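Local coordinates for protein beta-N-acetylhexosaminidase (Beutenbergia cavernae, PDB 5BU9) that probably hydrolyses terminal non-reducing N-acetyl-D-hexosamine residues from N-acetyl-beta-D-hexosaminides, as a glycoside hydrolase of family 3, at residues H185-G190 with A242-S247; D205-T208 with A212-Q215; Q237-A242 with S247-S252. All coordinates share one frame; numbering follows the deposited sequence. Where two conformers were deposited one is given.

Interaction 1: residues H185-G190 with A242-S247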
ATOM      1  N   HIS A 185      -4.773  -3.479   6.414  1.00 33.77           N
ATOM      2  CA  HIS A 185      -5.318  -3.663   5.069  1.00 32.93           C
ATOM      3  C   HIS A 185      -6.841  -3.637   5.128  1.00 39.80           C
ATOM      4  O   HIS A 185      -7.455  -4.570   5.631  1.00 34.15           O
ATOM      5  CB  HIS A 185      -4.883  -5.021   4.463  1.00 26.33           C
ATOM      6  CG  HIS A 185      -3.447  -5.375   4.688  1.00 37.67           C
ATOM      7  ND1 HIS A 185      -2.937  -5.673   5.934  1.00 30.41           N
ATOM      8  CD2 HIS A 185      -2.418  -5.522   3.814  1.00 31.27           C
ATOM      9  CE1 HIS A 185      -1.653  -5.971   5.820  1.00 56.32           C
ATOM     10  NE2 HIS A 185      -1.313  -5.897   4.542  1.00 31.25           N
ATOM     11  N   PHE A 186      -7.445  -2.591   4.589  1.00 33.57           N
ATOM     12  CA  PHE A 186      -8.875  -2.359   4.724  1.00 37.57           C
ATOM     13  C   PHE A 186      -9.674  -3.416   3.951  1.00 36.70           C
ATOM     14  O   PHE A 186      -9.344  -3.729   2.808  1.00 29.10           O
ATOM     15  CB  PHE A 186      -9.210  -0.948   4.222  1.00 28.53           C
ATOM     16  CG  PHE A 186     -10.594  -0.534   4.500  1.00 37.63           C
ATOM     17  CD1 PHE A 186     -10.897   0.133   5.670  1.00 34.83           C
ATOM     18  CD2 PHE A 186     -11.602  -0.800   3.599  1.00 26.91           C
ATOM     19  CE1 PHE A 186     -12.183   0.543   5.952  1.00 34.12           C
ATOM     20  CE2 PHE A 186     -12.929  -0.391   3.878  1.00 35.58           C
ATOM     21  CZ  PHE A 186     -13.206   0.271   5.055  1.00 45.16           C
ATOM     22  N   PRO A 187     -10.741  -3.953   4.552  1.00 30.60           N
ATOM     23  CA  PRO A 187     -11.363  -3.572   5.840  1.00 30.35           C
ATOM     24  C   PRO A 187     -10.849  -4.316   7.079  1.00 37.97           C
ATOM     25  O   PRO A 187     -11.428  -4.170   8.169  1.00 35.67           O
ATOM     26  CB  PRO A 187     -12.851  -3.905   5.611  1.00 34.38           C
ATOM     27  CG  PRO A 187     -12.802  -5.120   4.679  1.00 25.69           C
ATOM     28  CD  PRO A 187     -11.572  -4.898   3.775  1.00 24.77           C
ATOM     29  N   GLY A 188      -9.766  -5.064   6.935  1.00 35.62           N
ATOM     30  CA  GLY A 188      -9.163  -5.764   8.059  1.00 26.96           C
ATOM     31  C   GLY A 188      -8.766  -7.195   7.723  1.00 47.61           C
ATOM     32  O   GLY A 188      -9.588  -8.007   7.322  1.00 40.05           O
ATOM     33  N   LEU A 189      -7.487  -7.510   7.883  1.00 32.30           N
ATOM     34  CA  LEU A 189      -6.958  -8.823   7.512  1.00 25.99           C
ATOM     35  C   LEU A 189      -6.625  -9.653   8.744  1.00 46.84           C
ATOM     36  O   LEU A 189      -6.064 -10.742   8.628  1.00 31.87           O
ATOM     37  CB  LEU A 189      -5.712  -8.640   6.648  1.00 30.87           C
ATOM     38  CG  LEU A 189      -5.349  -9.596   5.526  1.00 44.69           C
ATOM     39  CD1 LEU A 189      -6.574 -10.047   4.746  1.00 25.37           C
ATOM     40  CD2 LEU A 189      -4.363  -8.893   4.599  1.00 27.98           C
ATOM     41  N   GLY A 190      -6.971  -9.141   9.921  1.00 28.72           N
ATOM     42  CA  GLY A 190      -6.616  -9.813  11.151  1.00 28.85           C
ATOM     43  C   GLY A 190      -7.513 -10.966  11.540  1.00 29.14           C
ATOM     44  O   GLY A 190      -7.327 -11.546  12.602  1.00 43.71           O
ATOM     45  N   ALA A 242     -16.896 -10.324  -4.407  1.00 27.75           N
ATOM     46  CA  ALA A 242     -15.580 -10.046  -4.960  1.00 26.52           C
ATOM     47  C   ALA A 242     -14.538  -9.914  -3.880  1.00 28.86           C
ATOM     48  O   ALA A 242     -14.855  -9.546  -2.742  1.00 28.25           O
ATOM     49  CB  ALA A 242     -15.608  -8.742  -5.798  1.00 22.24           C
ATOM     50  N   PRO A 243     -13.276 -10.163  -4.248  1.00 29.77           N
ATOM     51  CA  PRO A 243     -12.154  -9.680  -3.440  1.00 25.40           C
ATOM     52  C   PRO A 243     -12.335  -8.207  -3.045  1.00 34.97           C
ATOM     53  O   PRO A 243     -12.669  -7.415  -3.939  1.00 32.99           O
ATOM     54  CB  PRO A 243     -10.955  -9.842  -4.384  1.00 24.37           C
ATOM     55  CG  PRO A 243     -11.325 -11.005  -5.239  1.00 26.51           C
ATOM     56  CD  PRO A 243     -12.828 -10.841  -5.479  1.00 25.95           C
ATOM     57  N   ALA A 244     -12.078  -7.832  -1.787  1.00 27.23           N
ATOM     58  CA  ALA A 244     -12.370  -6.454  -1.318  1.00 24.99           C
ATOM     59  C   ALA A 244     -11.771  -5.421  -2.250  1.00 22.59           C
ATOM     60  O   ALA A 244     -12.420  -4.447  -2.560  1.00 29.47           O
ATOM     61  CB  ALA A 244     -11.851  -6.227   0.130  1.00 21.19           C
ATOM     62  N   ALA A 245     -10.532  -5.660  -2.707  1.00 23.87           N
ATOM     63  CA  ALA A 245      -9.808  -4.716  -3.557  1.00 24.91           C
ATOM     64  C   ALA A 245     -10.527  -4.445  -4.889  1.00 34.40           C
ATOM     65  O   ALA A 245     -10.273  -3.420  -5.536  1.00 24.70           O
ATOM     66  CB  ALA A 245      -8.375  -5.206  -3.828  1.00 27.69           C
ATOM     67  N   PHE A 246     -11.420  -5.353  -5.268  1.00 22.83           N
ATOM     68  CA  PHE A 246     -12.189  -5.259  -6.507  1.00 33.44           C
ATOM     69  C   PHE A 246     -13.636  -4.898  -6.219  1.00 34.24           C
ATOM     70  O   PHE A 246     -14.464  -4.926  -7.116  1.00 31.51           O
ATOM     71  CB  PHE A 246     -12.197  -6.594  -7.292  1.00 26.09           C
ATOM     72  CG  PHE A 246     -10.810  -7.117  -7.684  1.00 25.88           C
ATOM     73  CD1 PHE A 246      -9.697  -6.291  -7.672  1.00 22.04           C
ATOM     74  CD2 PHE A 246     -10.653  -8.435  -8.105  1.00 21.53           C
ATOM     75  CE1 PHE A 246      -8.446  -6.776  -8.035  1.00 28.74           C
ATOM     76  CE2 PHE A 246      -9.392  -8.934  -8.458  1.00 26.99           C
ATOM     77  CZ  PHE A 246      -8.296  -8.102  -8.421  1.00 23.51           C
ATOM     78  N   SER A 247     -13.960  -4.596  -4.967  1.00 29.25           N
ATOM     79  CA  SER A 247     -15.357  -4.326  -4.630  1.00 33.16           C
ATOM     80  C   SER A 247     -15.685  -2.833  -4.653  1.00 35.88           C
ATOM     81  O   SER A 247     -15.207  -2.068  -3.804  1.00 34.16           O
ATOM     82  CB  SER A 247     -15.680  -4.908  -3.256  1.00 32.64           C
ATOM     83  OG  SER A 247     -16.930  -4.448  -2.810  1.00 36.33           O
TER
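Pro-187 presents its ring carbon CD to the methyl of Ala-244, and the meeting is purely apolar: CD lies 3.9 Å from Ala-244 CB. The carbonyl of Phe-186 flanks the same methyl more loosely, with Phe-186 O 4.4 Å from Ala-244 CB. The two segments together bury only 58 Å², so this is a small but buried touch.

What sets Pro-187 in place is the cis peptide between it and Phe-186. Gly-188 N returns a weak hydrogen bond of 2.7 Å to His-185 O, and the four residues form a type VIa turn. Within it Pro-187 CB sits 3.8 Å above the plane of the Phe-186 ring, toward the rim. That ring is swung to this side with CG anti to the backbone N (chi1 -171°). Gly-188 follows at a positive phi of 136°, where a side chain would jam against the preceding carbonyl.

The turn ends strand 180-186 of the TIM barrel, and Ala-244 belongs to the loop that follows the neighbouring strand 227-230, so two successive beta-to-alpha connections meet here. The His-Phe-Pro-Gly run recalls the signature of family 3 N-acetylglucosaminidases.

On the other side, a short 3-10 turn points the Ala-244 methyl at the proline. It is closed by Phe-246 N to Pro-243 O at 2.8 Å and by Ser-247 N to Ala-244 O at 2.9 Å. Tyr-235 packs on both Pro-187 and Ala-244, and Ile-250 also lies against the alanine. Further back, Leu-189 CD2 rests 3.6 Å above the His-185 ring, off-centre, while Asp-135 takes both His-185 ND1 and Leu-189 N. The other ring nitrogen, His-185 NE2, is hydrogen-bonded to a glycerol, probably from the crystallisation liquor.

Interaction 2: residues D205-T208 with A212-Q215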
ATOM      1  N   ASP A 205     -15.308 -14.623   7.131  1.00 29.34           N
ATOM      2  CA  ASP A 205     -16.730 -14.807   7.422  1.00 42.91           C
ATOM      3  C   ASP A 205     -17.233 -14.082   8.685  1.00 40.67           C
ATOM      4  O   ASP A 205     -18.344 -14.354   9.115  1.00 43.69           O
ATOM      5  CB  ASP A 205     -17.063 -16.309   7.543  1.00 34.17           C
ATOM      6  CG  ASP A 205     -16.383 -16.993   8.720  1.00 73.76           C
ATOM      7  OD1 ASP A 205     -15.440 -16.416   9.310  1.00 57.16           O
ATOM      8  OD2 ASP A 205     -16.795 -18.132   9.047  1.00 86.63           O
ATOM      9  N   VAL A 206     -16.434 -13.192   9.278  1.00 36.20           N
ATOM     10  CA  VAL A 206     -16.798 -12.585  10.576  1.00 34.55           C
ATOM     11  C   VAL A 206     -16.690 -11.067  10.601  1.00 44.16           C
ATOM     12  O   VAL A 206     -17.380 -10.428  11.384  1.00 56.96           O
ATOM     13  CB  VAL A 206     -15.939 -13.159  11.711  1.00 48.24           C
ATOM     14  CG1 VAL A 206     -16.352 -14.584  12.018  1.00 42.71           C
ATOM     15  CG2 VAL A 206     -14.462 -13.093  11.316  1.00 30.86           C
ATOM     16  N   THR A 207     -15.816 -10.490   9.768  1.00 30.36           N
ATOM     17  CA  THR A 207     -15.610  -9.036   9.754  1.00 31.60           C
ATOM     18  C   THR A 207     -16.776  -8.342   9.062  1.00 39.06           C
ATOM     19  O   THR A 207     -16.983  -8.558   7.859  1.00 30.08           O
ATOM     20  CB  THR A 207     -14.260  -8.654   9.038  1.00 28.80           C
ATOM     21  OG1 THR A 207     -13.147  -9.277   9.701  1.00 39.20           O
ATOM     22  CG2 THR A 207     -14.063  -7.139   8.971  1.00 28.98           C
ATOM     23  N   THR A 208     -17.526  -7.529   9.823  1.00 43.68           N
ATOM     24  CA  THR A 208     -18.593  -6.650   9.304  1.00 35.91           C
ATOM     25  C   THR A 208     -18.096  -5.207   9.181  1.00 32.26           C
ATOM     26  O   THR A 208     -16.969  -4.910   9.568  1.00 41.60           O
ATOM     27  CB  THR A 208     -19.839  -6.624  10.208  1.00 39.17           C
ATOM     28  OG1 THR A 208     -19.557  -5.823  11.359  1.00 38.10           O
ATOM     29  CG2 THR A 208     -20.224  -8.044  10.664  1.00 33.85           C
ATOM     30  N   ALA A 212     -14.361  -3.935  14.815  1.00 36.54           N
ATOM     31  CA  ALA A 212     -13.309  -3.171  15.448  1.00 50.19           C
ATOM     32  C   ALA A 212     -12.236  -2.731  14.446  1.00 41.94           C
ATOM     33  O   ALA A 212     -11.694  -1.626  14.559  1.00 45.06           O
ATOM     34  CB  ALA A 212     -12.698  -3.987  16.555  1.00 38.07           C
ATOM     35  N   SER A 213     -11.927  -3.575  13.468  0.79 34.04           N
ATOM     36  CA  SER A 213     -10.910  -3.199  12.481  0.79 39.95           C
ATOM     37  C   SER A 213     -11.394  -2.013  11.645  0.79 32.53           C
ATOM     38  O   SER A 213     -10.654  -1.057  11.437  0.79 45.63           O
ATOM     39  CB  SER A 213     -10.542  -4.371  11.578  0.79 41.80           C
ATOM     40  OG  SER A 213     -11.641  -4.757  10.779  0.79 32.93           O
ATOM     41  N   VAL A 214     -12.650  -2.043  11.224  1.00 36.03           N
ATOM     42  CA  VAL A 214     -13.216  -0.900  10.514  1.00 39.16           C
ATOM     43  C   VAL A 214     -13.223   0.346  11.405  1.00 39.59           C
ATOM     44  O   VAL A 214     -12.929   1.433  10.937  1.00 40.24           O
ATOM     45  CB  VAL A 214     -14.602  -1.203  10.005  1.00 46.99           C
ATOM     46  CG1 VAL A 214     -15.139  -0.005   9.232  1.00 32.84           C
ATOM     47  CG2 VAL A 214     -14.534  -2.415   9.105  1.00 31.50           C
ATOM     48  N   GLN A 215     -13.517   0.186  12.691  1.00 40.81           N
ATOM     49  CA  GLN A 215     -13.403   1.305  13.627  1.00 40.05           C
ATOM     50  C   GLN A 215     -11.941   1.796  13.730  1.00 50.69           C
ATOM     51  O   GLN A 215     -11.673   2.981  13.824  1.00 38.29           O
ATOM     52  CB  GLN A 215     -13.919   0.903  14.999  1.00 39.22           C
ATOM     53  CG  GLN A 215     -15.428   0.705  15.095  1.00 48.23           C
ATOM     54  CD  GLN A 215     -15.787  -0.161  16.301  1.00 80.73           C
ATOM     55  OE1 GLN A 215     -15.134  -0.085  17.351  1.00 75.10           O
ATOM     56  NE2 GLN A 215     -16.803  -1.011  16.147  1.00 57.33           N
TER
HETATM   57  O   HOH W   1     -11.344  -7.439  10.852  1.00 48.49           O
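Thr-207 and Ser-213 meet through van der Waals contact and through a shared water. The methyl does the direct touching, with Thr-207 CG2 3.8 Å from Ser-213 OG. One residue on, the second dispersive contact sets Val-214 CG2 against a carbonyl, 3.5 Å from Thr-208 O. The valine has CG1 anti to its backbone N (chi1 -178°), which leaves CG2 as the branch that faces the loop.

The polar contact is indirect. A water donates to Thr-207 OG1 at 2.8 Å and to Ser-213 OG at 2.7 Å, spending both its protons on the bridge. Thr-207 can offer a methyl and a hydroxyl to the same serine because its chi1 of -59° swings OG1 beside the backbone N and CG2 toward the helix. Ser-213 was deposited in two conformers, and every contact of its OG holds for the one given.

Each hydroxyl has a further partner: Thr-207 OG1 pairs with Asp-204 OD2 and Ser-213 OG with Pro-187 O. Asp-211 OD2 takes Ser-213 N in the first turn of the helix, and Asp-210 N holds Thr-208 OG1.

In the fold, this is the tail of a long beta-to-alpha connection of the TIM barrel folding back on helix 212-222, with just three residues between the segments. Since the water donates twice, the two hydroxyls act as acceptors toward it, which would leave their own protons for Asp-204 OD2 and Pro-187 O: two arms of donated bonds that run outward from the water.

Interaction 3: residues Q237-A242 with S247-S252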
ATOM      1  N   GLN A 237     -19.520 -10.798   5.050  1.00 30.87           N
ATOM      2  CA  GLN A 237     -20.520  -9.981   5.763  1.00 29.74           C
ATOM      3  C   GLN A 237     -20.576  -8.542   5.277  1.00 39.87           C
ATOM      4  O   GLN A 237     -21.311  -7.727   5.848  1.00 42.18           O
ATOM      5  CB  GLN A 237     -20.231  -9.953   7.275  1.00 37.59           C
ATOM      6  CG  GLN A 237     -19.899 -11.312   7.877  1.00 42.05           C
ATOM      7  CD  GLN A 237     -21.036 -12.286   7.712  1.00 48.70           C
ATOM      8  OE1 GLN A 237     -22.202 -11.917   7.860  1.00 51.16           O
ATOM      9  NE2 GLN A 237     -20.711 -13.531   7.374  1.00 48.52           N
ATOM     10  N   ILE A 238     -19.762  -8.211   4.275  1.00 32.60           N
ATOM     11  CA  ILE A 238     -19.725  -6.851   3.726  1.00 36.21           C
ATOM     12  C   ILE A 238     -20.020  -6.940   2.248  1.00 34.06           C
ATOM     13  O   ILE A 238     -20.998  -6.374   1.779  1.00 37.53           O
ATOM     14  CB  ILE A 238     -18.369  -6.135   3.982  1.00 39.20           C
ATOM     15  CG1 ILE A 238     -18.010  -6.145   5.471  1.00 32.33           C
ATOM     16  CG2 ILE A 238     -18.451  -4.696   3.504  1.00 34.78           C
ATOM     17  CD1 ILE A 238     -16.581  -5.684   5.764  1.00 33.63           C
ATOM     18  N   ASP A 239     -19.178  -7.646   1.501  1.00 34.38           N
ATOM     19  CA  ASP A 239     -19.500  -7.930   0.090  1.00 36.26           C
ATOM     20  C   ASP A 239     -18.927  -9.263  -0.358  1.00 29.78           C
ATOM     21  O   ASP A 239     -17.722  -9.368  -0.615  1.00 31.98           O
ATOM     22  CB  ASP A 239     -18.982  -6.820  -0.812  1.00 25.46           C
ATOM     23  CG  ASP A 239     -19.218  -7.104  -2.306  1.00 41.55           C
ATOM     24  OD1 ASP A 239     -20.043  -7.953  -2.673  1.00 30.82           O
ATOM     25  OD2 ASP A 239     -18.565  -6.450  -3.131  1.00 29.71           O
ATOM     26  N   PRO A 240     -19.794 -10.281  -0.467  1.00 30.28           N
ATOM     27  CA  PRO A 240     -19.302 -11.641  -0.760  1.00 26.13           C
ATOM     28  C   PRO A 240     -19.039 -11.890  -2.245  1.00 49.17           C
ATOM     29  O   PRO A 240     -18.615 -12.987  -2.593  1.00 26.62           O
ATOM     30  CB  PRO A 240     -20.434 -12.548  -0.264  1.00 30.20           C
ATOM     31  CG  PRO A 240     -21.723 -11.675  -0.397  1.00 30.36           C
ATOM     32  CD  PRO A 240     -21.244 -10.234  -0.140  1.00 31.87           C
ATOM     33  N   ASP A 241     -19.293 -10.895  -3.096  1.00 26.62           N
ATOM     34  CA  ASP A 241     -19.230 -11.070  -4.552  1.00 29.66           C
ATOM     35  C   ASP A 241     -17.849 -10.855  -5.163  1.00 31.49           C
ATOM     36  O   ASP A 241     -17.666 -11.156  -6.317  1.00 29.64           O
ATOM     37  CB  ASP A 241     -20.189 -10.114  -5.251  1.00 24.62           C
ATOM     38  CG  ASP A 241     -21.644 -10.463  -5.010  1.00 29.34           C
ATOM     39  OD1 ASP A 241     -21.922 -11.399  -4.228  1.00 39.24           O
ATOM     40  OD2 ASP A 241     -22.514  -9.790  -5.611  1.00 31.76           O
ATOM     41  N   ALA A 242     -16.896 -10.324  -4.407  1.00 27.75           N
ATOM     42  CA  ALA A 242     -15.580 -10.046  -4.960  1.00 26.52           C
ATOM     43  C   ALA A 242     -14.538  -9.914  -3.880  1.00 28.86           C
ATOM     44  O   ALA A 242     -14.855  -9.546  -2.742  1.00 28.25           O
ATOM     45  CB  ALA A 242     -15.608  -8.742  -5.798  1.00 22.24           C
ATOM     46  N   SER A 247     -13.960  -4.596  -4.967  1.00 29.25           N
ATOM     47  CA  SER A 247     -15.357  -4.326  -4.630  1.00 33.16           C
ATOM     48  C   SER A 247     -15.685  -2.833  -4.653  1.00 35.88           C
ATOM     49  O   SER A 247     -15.207  -2.068  -3.804  1.00 34.16           O
ATOM     50  CB  SER A 247     -15.680  -4.908  -3.256  1.00 32.64           C
ATOM     51  OG  SER A 247     -16.930  -4.448  -2.810  1.00 36.33           O
ATOM     52  N   ARG A 248     -16.502  -2.404  -5.615  1.00 32.61           N
ATOM     53  CA  ARG A 248     -16.980  -1.027  -5.578  1.00 27.81           C
ATOM     54  C   ARG A 248     -17.597  -0.709  -4.198  1.00 51.33           C
ATOM     55  O   ARG A 248     -17.341   0.354  -3.620  1.00 32.98           O
ATOM     56  CB  ARG A 248     -17.998  -0.766  -6.683  1.00 32.13           C
ATOM     57  CG  ARG A 248     -18.417   0.714  -6.824  1.00 34.65           C
ATOM     58  CD  ARG A 248     -17.267   1.570  -7.368  1.00 32.68           C
ATOM     59  NE  ARG A 248     -17.595   2.987  -7.366  1.00 44.78           N
ATOM     60  CZ  ARG A 248     -16.843   3.945  -7.899  1.00 46.18           C
ATOM     61  NH1 ARG A 248     -15.718   3.647  -8.514  1.00 37.81           N
ATOM     62  NH2 ARG A 248     -17.219   5.218  -7.826  1.00 40.85           N
ATOM     63  N   GLU A 249     -18.360  -1.644  -3.642  1.00 30.06           N
ATOM     64  CA  GLU A 249     -19.038  -1.373  -2.377  1.00 31.77           C
ATOM     65  C   GLU A 249     -18.080  -1.134  -1.219  1.00 52.11           C
ATOM     66  O   GLU A 249     -18.288  -0.242  -0.389  1.00 36.69           O
ATOM     67  CB  GLU A 249     -19.972  -2.516  -1.987  1.00 37.46           C
ATOM     68  CG  GLU A 249     -20.644  -2.194  -0.671  1.00 71.19           C
ATOM     69  CD  GLU A 249     -21.725  -3.163  -0.311  1.00 84.28           C
ATOM     70  OE1 GLU A 249     -21.948  -4.113  -1.094  1.00 93.68           O
ATOM     71  OE2 GLU A 249     -22.348  -2.969   0.756  1.00 64.19           O
ATOM     72  N   ILE A 250     -17.022  -1.929  -1.153  1.00 36.15           N
ATOM     73  CA  ILE A 250     -16.123  -1.817  -0.033  1.00 32.15           C
ATOM     74  C   ILE A 250     -15.236  -0.586  -0.205  1.00 27.76           C
ATOM     75  O   ILE A 250     -15.036   0.176   0.746  1.00 38.78           O
ATOM     76  CB  ILE A 250     -15.306  -3.085   0.119  1.00 35.27           C
ATOM     77  CG1 ILE A 250     -16.158  -4.206   0.721  1.00 27.07           C
ATOM     78  CG2 ILE A 250     -14.080  -2.803   0.914  1.00 23.96           C
ATOM     79  CD1 ILE A 250     -15.390  -5.524   0.888  1.00 28.72           C
ATOM     80  N   VAL A 251     -14.714  -0.387  -1.422  1.00 27.57           N
ATOM     81  CA  VAL A 251     -13.710   0.672  -1.669  1.00 25.81           C
ATOM     82  C   VAL A 251     -14.356   2.048  -1.767  1.00 41.94           C
ATOM     83  O   VAL A 251     -13.896   3.011  -1.127  1.00 40.36           O
ATOM     84  CB  VAL A 251     -12.894   0.393  -2.918  1.00 23.52           C
ATOM     85  CG1 VAL A 251     -11.983   1.547  -3.198  1.00 29.04           C
ATOM     86  CG2 VAL A 251     -12.077  -0.893  -2.739  1.00 21.73           C
ATOM     87  N   SER A 252     -15.433   2.142  -2.544  1.00 33.62           N
ATOM     88  CA  SER A 252     -16.068   3.418  -2.788  1.00 37.69           C
ATOM     89  C   SER A 252     -17.224   3.711  -1.830  1.00 42.59           C
ATOM     90  O   SER A 252     -17.251   4.787  -1.264  1.00 44.44           O
ATOM     91  CB  SER A 252     -16.547   3.505  -4.241  1.00 33.45           C
ATOM     92  OG  SER A 252     -15.449   3.780  -5.090  1.00 34.03           O
TER
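Asp-239 and Ile-250 bring the two backbones closest, 7.0 Å from CA to CA, where the loop 237-242 bends past the first turn of helix 248-258, in the beta-to-alpha connection of a TIM barrel that leads from strand 227-230 to that helix. The helix opens with Ser-247 as N-cap, and the turn at 249-252 widens to a pi-type one. Ser-247 OG donates to Asp-239 OD2 at 2.6 Å, and OD2 receives it on its anti lone pair, the one away from OD1. The same OG accepts from Ile-250 N at 3.0 Å, so the cap is itself held by a second-shell carboxylate. With CG anti to the backbone N (chi1 177°), Asp-239 extends over the helix start. Were Asp-239 replaced by an alanine, the Ser-247 hydroxyl would probably lose its acceptor and be free to turn away from Ile-250 N. Next to the polar pair, Ile-238 and Ile-250 cross at about a right angle, Ile-238 CG2 lying 3.6 Å from Ile-250 CG1. Glu-249 adds a like charge, its OE1 4.6 Å from Asp-239 OD1, which may raise the proton affinity of either acid. That same OD1 also closes an Asx turn, accepting from Asp-241 N at 3.1 Å, 58° out of the carboxylate plane.

The three contacts touch one another in pairs and lie on the same side of the chain's centre. Interactions 1 and 3 share Ala-242 and Ser-247, their centres lie 8 Å apart, and Ala-244 CB touches Ile-250 CD1 at 3.7 Å. Interaction 2, nested within the loop closed by interaction 1, has its centre 11 Å from it; in the conformer given, Ser-213 OG makes a probable hydrogen bond of 2.7 Å to Pro-187 O. Interactions 2 and 3 are 13 Å apart between centres, yet Ile-238 CG1 reaches Thr-207 O at 3.5 Å. Pro-187 CG lies 4.0 Å from Ile-238 CD1, so Pro-187 meets both neighbours, and the glycerol bound by His-185, two residues before it, is consistent with a sugar pocket beside them.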